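Local atomic coordinates of tail fiber protein (Acinetobacter phage AM24, PDB entry 5W5P), a protein that forms a trimeric tailspike of the phage and probably recognises, and perhaps depolymerises, the capsular polysaccharide of its Acinetobacter host. Residues F210-D224 with R235-R249. Sequence-based numbering, arbitrary orientation.
Sequences FQGDGVSQSVVVNGD and RYLRISALVRATQPR
Phe210 and Tyr236 meet between successive coils of a right-handed parallel beta-helix, the fold common to phage tailspikes. Each segment supplies two short strands joined by a loop, and the second strand bends at a corner, at Val220 and at Leu242-Val243. Parallel ladders join the coils at 210-211 with 235-237 and at 219-222 with 241-244. The Phe210 and Tyr236 rings lie side by side and point the same way. Their planes are 23° apart, but the rings are slid so far that they barely overlap; Phe210 CD1 is 3.5 Å from Tyr236 CE2. Both belong to the apolar interior. Val220 CG1 sits over one face of Phe210, and Leu242 CD2 over one face of Tyr236. Val220 CG2 reaches the Tyr236 edge, and Met231 packs on Tyr236 as well.

Just before the second pair of strands, Ser218 and Ser240 exchange bonds: Ser218 N donates to Ser240 OG, and Ser240 N donates to Ser218 OG, each at 3.0 Å. Ser240 OG stands beside its own backbone N (chi1 -46°), where it faces Ser218 N. Beyond the serines, Arg244 NH1 gives Gln217 OE1 a 3.0 Å bond, almost in the guanidinium plane. Val219 CG2 lies over one face of the same guanidinium, while Arg244 NE forms a salt bridge with Asp275 on the next coil. Gln211 and Leu237 pack against Asp161 of the second subunit.

Beyond strands 219-222 and 241-244, the Asp224 carboxylate gathers the 245-249 loop. Thr246 N donates to OD2 on its syn side, and Gln247 N reaches OD1 from above the carboxylate plane. Arg249 NH1 makes a salt bridge with Asp224 OD1 at 2.6 Å, with the carboxylate and guanidinium planes nearly perpendicular (87°). Arg249 NH2 bonds Tyr227 OH and Tyr256 O, and NH1 also donates to Gln247 O at 2.9 Å, in the guanidinium plane, so several bonds fix its rotation.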
loop_
_atom_site.group_PDB
_atom_site.type_symbol
_atom_site.label_atom_id
_atom_site.label_comp_id
_atom_site.label_asym_id
_atom_site.label_seq_id
_atom_site.Cartn_x
_atom_site.Cartn_y
_atom_site.Cartn_z
ATOM N N PHE A 210 -3.433 -24.125 12.100
ATOM C CA PHE A 210 -3.386 -24.037 13.552
ATOM C C PHE A 210 -4.807 -23.899 14.076
ATOM O O PHE A 210 -5.576 -23.073 13.581
ATOM C CB PHE A 210 -2.518 -22.860 13.998
ATOM C CG PHE A 210 -1.051 -23.053 13.723
ATOM C CD1 PHE A 210 -0.429 -22.386 12.678
ATOM C CD2 PHE A 210 -0.296 -23.916 14.505
ATOM C CE1 PHE A 210 0.928 -22.560 12.428
ATOM C CE2 PHE A 210 1.051 -24.106 14.256
ATOM C CZ PHE A 210 1.666 -23.427 13.217
ATOM N N GLN A 211 -5.163 -24.722 15.055
ATOM C CA GLN A 211 -6.540 -24.793 15.518
ATOM C C GLN A 211 -6.583 -24.951 17.029
ATOM O O GLN A 211 -5.806 -25.718 17.606
ATOM C CB GLN A 211 -7.286 -25.960 14.847
ATOM C CG GLN A 211 -8.786 -25.991 15.124
ATOM C CD GLN A 211 -9.549 -26.887 14.158
ATOM O OE1 GLN A 211 -9.050 -27.229 13.084
ATOM N NE2 GLN A 211 -10.767 -27.271 14.538
ATOM N N GLY A 212 -7.494 -24.207 17.666
ATOM C CA GLY A 212 -7.805 -24.387 19.065
ATOM C C GLY A 212 -9.244 -24.858 19.223
ATOM O O GLY A 212 -10.035 -24.841 18.274
ATOM N N ASP A 213 -9.574 -25.290 20.440
ATOM C CA ASP A 213 -10.929 -25.736 20.736
ATOM C C ASP A 213 -11.857 -24.599 21.152
ATOM O O ASP A 213 -13.069 -24.817 21.264
ATOM C CB ASP A 213 -10.915 -26.813 21.831
ATOM C CG ASP A 213 -10.148 -26.389 23.066
ATOM O OD1 ASP A 213 -9.757 -25.210 23.157
ATOM O OD2 ASP A 213 -9.926 -27.239 23.950
ATOM N N GLY A 214 -11.326 -23.400 21.384
ATOM C CA GLY A 214 -12.138 -22.265 21.764
ATOM C C GLY A 214 -12.569 -22.230 23.212
ATOM O O GLY A 214 -13.110 -21.208 23.653
ATOM N N VAL A 215 -12.358 -23.307 23.966
ATOM C CA VAL A 215 -12.671 -23.354 25.387
ATOM C C VAL A 215 -11.409 -23.415 26.235
ATOM O O VAL A 215 -11.474 -23.750 27.421
ATOM C CB VAL A 215 -13.607 -24.530 25.717
ATOM C CG1 VAL A 215 -14.979 -24.312 25.089
ATOM C CG2 VAL A 215 -12.998 -25.844 25.250
ATOM N N SER A 216 -10.256 -23.108 25.652
ATOM C CA SER A 216 -8.996 -23.085 26.375
ATOM C C SER A 216 -8.059 -22.129 25.652
ATOM O O SER A 216 -8.385 -21.598 24.587
ATOM C CB SER A 216 -8.394 -24.486 26.480
ATOM O OG SER A 216 -8.119 -25.001 25.192
ATOM N N GLN A 217 -6.879 -21.922 26.228
ATOM C CA GLN A 217 -5.929 -20.955 25.695
ATOM C C GLN A 217 -5.065 -21.598 24.619
ATOM O O GLN A 217 -4.508 -22.682 24.826
ATOM C CB GLN A 217 -5.060 -20.385 26.817
ATOM C CG GLN A 217 -5.760 -19.316 27.647
ATOM C CD GLN A 217 -6.322 -18.184 26.797
ATOM O OE1 GLN A 217 -5.591 -17.513 26.071
ATOM N NE2 GLN A 217 -7.627 -17.970 26.886
ATOM N N SER A 218 -4.957 -20.922 23.470
ATOM C CA SER A 218 -4.127 -21.377 22.357
ATOM C C SER A 218 -3.425 -20.175 21.745
ATOM O O SER A 218 -4.072 -19.306 21.153
ATOM C CB SER A 218 -4.958 -22.103 21.303
ATOM O OG SER A 218 -6.084 -21.337 20.914
ATOM N N VAL A 219 -2.104 -20.131 21.872
ATOM C CA VAL A 219 -1.273 -19.083 21.296
ATOM C C VAL A 219 -0.203 -19.758 20.452
ATOM O O VAL A 219 0.416 -20.729 20.898
ATOM C CB VAL A 219 -0.637 -18.195 22.382
ATOM C CG1 VAL A 219 0.359 -17.216 21.760
ATOM C CG2 VAL A 219 -1.724 -17.464 23.184
ATOM N N VAL A 220 0.004 -19.260 19.231
ATOM C CA VAL A 220 0.916 -19.904 18.286
ATOM C C VAL A 220 2.328 -19.362 18.467
ATOM O O VAL A 220 3.271 -20.126 18.710
ATOM C CB VAL A 220 0.442 -19.724 16.832
ATOM C CG1 VAL A 220 1.370 -20.465 15.871
ATOM C CG2 VAL A 220 -0.995 -20.206 16.678
ATOM N N VAL A 221 2.488 -18.045 18.365
ATOM C CA VAL A 221 3.794 -17.401 18.421
ATOM C C VAL A 221 3.909 -16.628 19.728
ATOM O O VAL A 221 3.037 -15.813 20.056
ATOM C CB VAL A 221 4.014 -16.475 17.212
ATOM C CG1 VAL A 221 5.243 -15.596 17.428
ATOM C CG2 VAL A 221 4.154 -17.288 15.928
ATOM N N ASN A 222 4.984 -16.886 20.471
ATOM C CA ASN A 222 5.334 -16.090 21.646
ATOM C C ASN A 222 6.089 -14.864 21.159
ATOM O O ASN A 222 7.278 -14.940 20.840
ATOM C CB ASN A 222 6.176 -16.899 22.626
ATOM C CG ASN A 222 6.344 -16.202 23.965
ATOM O OD1 ASN A 222 6.369 -14.972 24.043
ATOM N ND2 ASN A 222 6.462 -16.990 25.029
ATOM N N GLY A 223 5.395 -13.725 21.098
ATOM C CA GLY A 223 6.001 -12.503 20.601
ATOM C C GLY A 223 7.005 -11.866 21.539
ATOM O O GLY A 223 7.692 -10.924 21.126
ATOM N N ASP A 224 7.094 -12.339 22.787
ATOM C CA ASP A 224 8.144 -11.869 23.683
ATOM C C ASP A 224 9.519 -12.313 23.213
ATOM O O ASP A 224 10.517 -11.646 23.510
ATOM C CB ASP A 224 7.917 -12.390 25.104
ATOM C CG ASP A 224 6.790 -11.686 25.824
ATOM O OD1 ASP A 224 6.787 -10.435 25.882
ATOM O OD2 ASP A 224 5.906 -12.396 26.347
ATOM N N ARG A 235 -3.840 -21.223 8.023
ATOM C CA ARG A 235 -5.213 -21.180 8.503
ATOM C C ARG A 235 -5.193 -21.205 10.026
ATOM O O ARG A 235 -4.457 -21.994 10.628
ATOM C CB ARG A 235 -6.027 -22.359 7.963
ATOM C CG ARG A 235 -7.517 -22.060 7.772
ATOM C CD ARG A 235 -8.285 -22.070 9.088
ATOM N NE ARG A 235 -9.731 -22.008 8.882
ATOM C CZ ARG A 235 -10.404 -20.914 8.528
ATOM N NH1 ARG A 235 -9.774 -19.760 8.351
ATOM N NH2 ARG A 235 -11.716 -20.971 8.359
ATOM N N TYR A 236 -5.994 -20.336 10.640
ATOM C CA TYR A 236 -6.083 -20.237 12.093
ATOM C C TYR A 236 -7.551 -20.267 12.480
ATOM O O TYR A 236 -8.325 -19.405 12.053
ATOM C CB TYR A 236 -5.416 -18.961 12.609
ATOM C CG TYR A 236 -3.943 -18.889 12.308
ATOM C CD1 TYR A 236 -3.486 -18.471 11.065
ATOM C CD2 TYR A 236 -3.006 -19.237 13.265
ATOM C CE1 TYR A 236 -2.139 -18.402 10.789
ATOM C CE2 TYR A 236 -1.655 -19.174 12.999
ATOM C CZ TYR A 236 -1.227 -18.758 11.762
ATOM O OH TYR A 236 0.118 -18.704 11.498
ATOM N N LEU A 237 -7.925 -21.253 13.287
ATOM C CA LEU A 237 -9.315 -21.493 13.646
ATOM C C LEU A 237 -9.414 -21.602 15.159
ATOM O O LEU A 237 -8.753 -22.453 15.767
ATOM C CB LEU A 237 -9.835 -22.762 12.962
ATOM C CG LEU A 237 -11.274 -23.205 13.234
ATOM C CD1 LEU A 237 -12.265 -22.075 12.963
ATOM C CD2 LEU A 237 -11.601 -24.428 12.395
ATOM N N ARG A 238 -10.228 -20.729 15.759
ATOM C CA ARG A 238 -10.487 -20.721 17.202
ATOM C C ARG A 238 -9.186 -20.652 18.001
ATOM O O ARG A 238 -9.016 -21.327 19.021
ATOM C CB ARG A 238 -11.336 -21.926 17.617
ATOM C CG ARG A 238 -12.689 -21.975 16.915
ATOM C CD ARG A 238 -13.562 -23.101 17.429
ATOM N NE ARG A 238 -14.790 -23.235 16.647
ATOM C CZ ARG A 238 -14.904 -23.990 15.556
ATOM N NH1 ARG A 238 -13.862 -24.682 15.114
ATOM N NH2 ARG A 238 -16.062 -24.062 14.907
ATOM N N ILE A 239 -8.267 -19.807 17.535
ATOM C CA ILE A 239 -6.990 -19.565 18.195
ATOM C C ILE A 239 -7.120 -18.314 19.054
ATOM O O ILE A 239 -7.567 -17.265 18.576
ATOM C CB ILE A 239 -5.853 -19.426 17.167
ATOM C CG1 ILE A 239 -5.668 -20.754 16.425
ATOM C CG2 ILE A 239 -4.562 -18.931 17.830
ATOM C CD1 ILE A 239 -4.834 -21.772 17.179
ATOM N N SER A 240 -6.734 -18.421 20.326
ATOM C CA SER A 240 -6.924 -17.307 21.252
ATOM C C SER A 240 -6.090 -16.099 20.842
ATOM O O SER A 240 -6.525 -14.950 21.001
ATOM C CB SER A 240 -6.575 -17.744 22.674
ATOM O OG SER A 240 -7.157 -19.004 22.975
ATOM N N ALA A 241 -4.889 -16.339 20.321
ATOM C CA ALA A 241 -4.025 -15.267 19.848
ATOM C C ALA A 241 -2.981 -15.865 18.921
ATOM O O ALA A 241 -2.347 -16.864 19.270
ATOM C CB ALA A 241 -3.343 -14.540 21.015
ATOM N N LEU A 242 -2.805 -15.262 17.745
ATOM C CA LEU A 242 -1.704 -15.671 16.880
ATOM C C LEU A 242 -0.368 -15.304 17.513
ATOM O O LEU A 242 0.563 -16.120 17.543
ATOM C CB LEU A 242 -1.843 -15.026 15.499
ATOM C CG LEU A 242 -2.662 -15.770 14.443
ATOM C CD1 LEU A 242 -4.144 -15.838 14.815
ATOM C CD2 LEU A 242 -2.476 -15.123 13.071
ATOM N N VAL A 243 -0.261 -14.080 18.029
ATOM C CA VAL A 243 0.936 -13.593 18.706
ATOM C C VAL A 243 0.527 -13.007 20.049
ATOM O O VAL A 243 -0.438 -12.240 20.128
ATOM C CB VAL A 243 1.688 -12.533 17.873
ATOM C CG1 VAL A 243 3.013 -12.178 18.543
ATOM C CG2 VAL A 243 1.916 -13.029 16.458
ATOM N N ARG A 244 1.260 -13.363 21.098
ATOM C CA ARG A 244 1.043 -12.810 22.423
ATOM C C ARG A 244 2.398 -12.466 23.020
ATOM O O ARG A 244 3.390 -13.156 22.764
ATOM C CB ARG A 244 0.284 -13.794 23.328
ATOM C CG ARG A 244 0.120 -13.323 24.762
ATOM C CD ARG A 244 -0.856 -14.192 25.540
ATOM N NE ARG A 244 -2.214 -14.072 25.022
ATOM C CZ ARG A 244 -3.211 -14.907 25.309
ATOM N NH1 ARG A 244 -3.018 -15.929 26.134
ATOM N NH2 ARG A 244 -4.408 -14.714 24.774
ATOM N N ALA A 245 2.443 -11.378 23.786
ATOM C CA ALA A 245 3.662 -10.971 24.473
ATOM C C ALA A 245 3.267 -10.220 25.735
ATOM O O ALA A 245 2.636 -9.163 25.647
ATOM C CB ALA A 245 4.538 -10.104 23.566
ATOM N N THR A 246 3.623 -10.768 26.905
ATOM C CA THR A 246 3.270 -10.161 28.185
ATOM C C THR A 246 4.462 -9.991 29.124
ATOM O O THR A 246 4.257 -9.707 30.308
ATOM C CB THR A 246 2.189 -10.980 28.911
ATOM O OG1 THR A 246 2.780 -12.150 29.491
ATOM C CG2 THR A 246 1.067 -11.388 27.966
ATOM N N GLN A 247 5.696 -10.157 28.645
ATOM C CA GLN A 247 6.842 -10.142 29.543
ATOM C C GLN A 247 7.590 -8.822 29.431
ATOM O O GLN A 247 8.181 -8.543 28.374
ATOM C CB GLN A 247 7.781 -11.311 29.243
ATOM C CG GLN A 247 7.261 -12.664 29.706
ATOM C CD GLN A 247 6.994 -12.713 31.201
ATOM O OE1 GLN A 247 7.720 -12.107 31.996
ATOM N NE2 GLN A 247 5.955 -13.446 31.592
ATOM N N PRO A 248 7.604 -7.990 30.472
ATOM C CA PRO A 248 8.398 -6.756 30.417
ATOM C C PRO A 248 9.882 -7.062 30.289
ATOM O O PRO A 248 10.409 -7.965 30.942
ATOM C CB PRO A 248 8.083 -6.066 31.752
ATOM C CG PRO A 248 6.845 -6.743 32.269
ATOM C CD PRO A 248 6.908 -8.144 31.760
ATOM N N ARG A 249 10.553 -6.299 29.432
ATOM C CA ARG A 249 11.981 -6.480 29.215
ATOM C C ARG A 249 12.539 -5.233 28.548
ATOM O O ARG A 249 11.801 -4.441 27.955
ATOM C CB ARG A 249 12.263 -7.716 28.363
ATOM C CG ARG A 249 11.774 -7.595 26.940
ATOM C CD ARG A 249 11.508 -8.956 26.340
ATOM N NE ARG A 249 11.025 -8.845 24.970
ATOM C CZ ARG A 249 9.746 -8.745 24.633
ATOM N NH1 ARG A 249 8.806 -8.754 25.571
ATOM N NH2 ARG A 249 9.407 -8.645 23.353
HETATM O O HOH W 1 -11.930 -25.930 16.861
HETATM O O HOH W 2 -8.198 -22.289 21.757
HETATM O O HOH W 3 -10.012 -19.286 23.693
#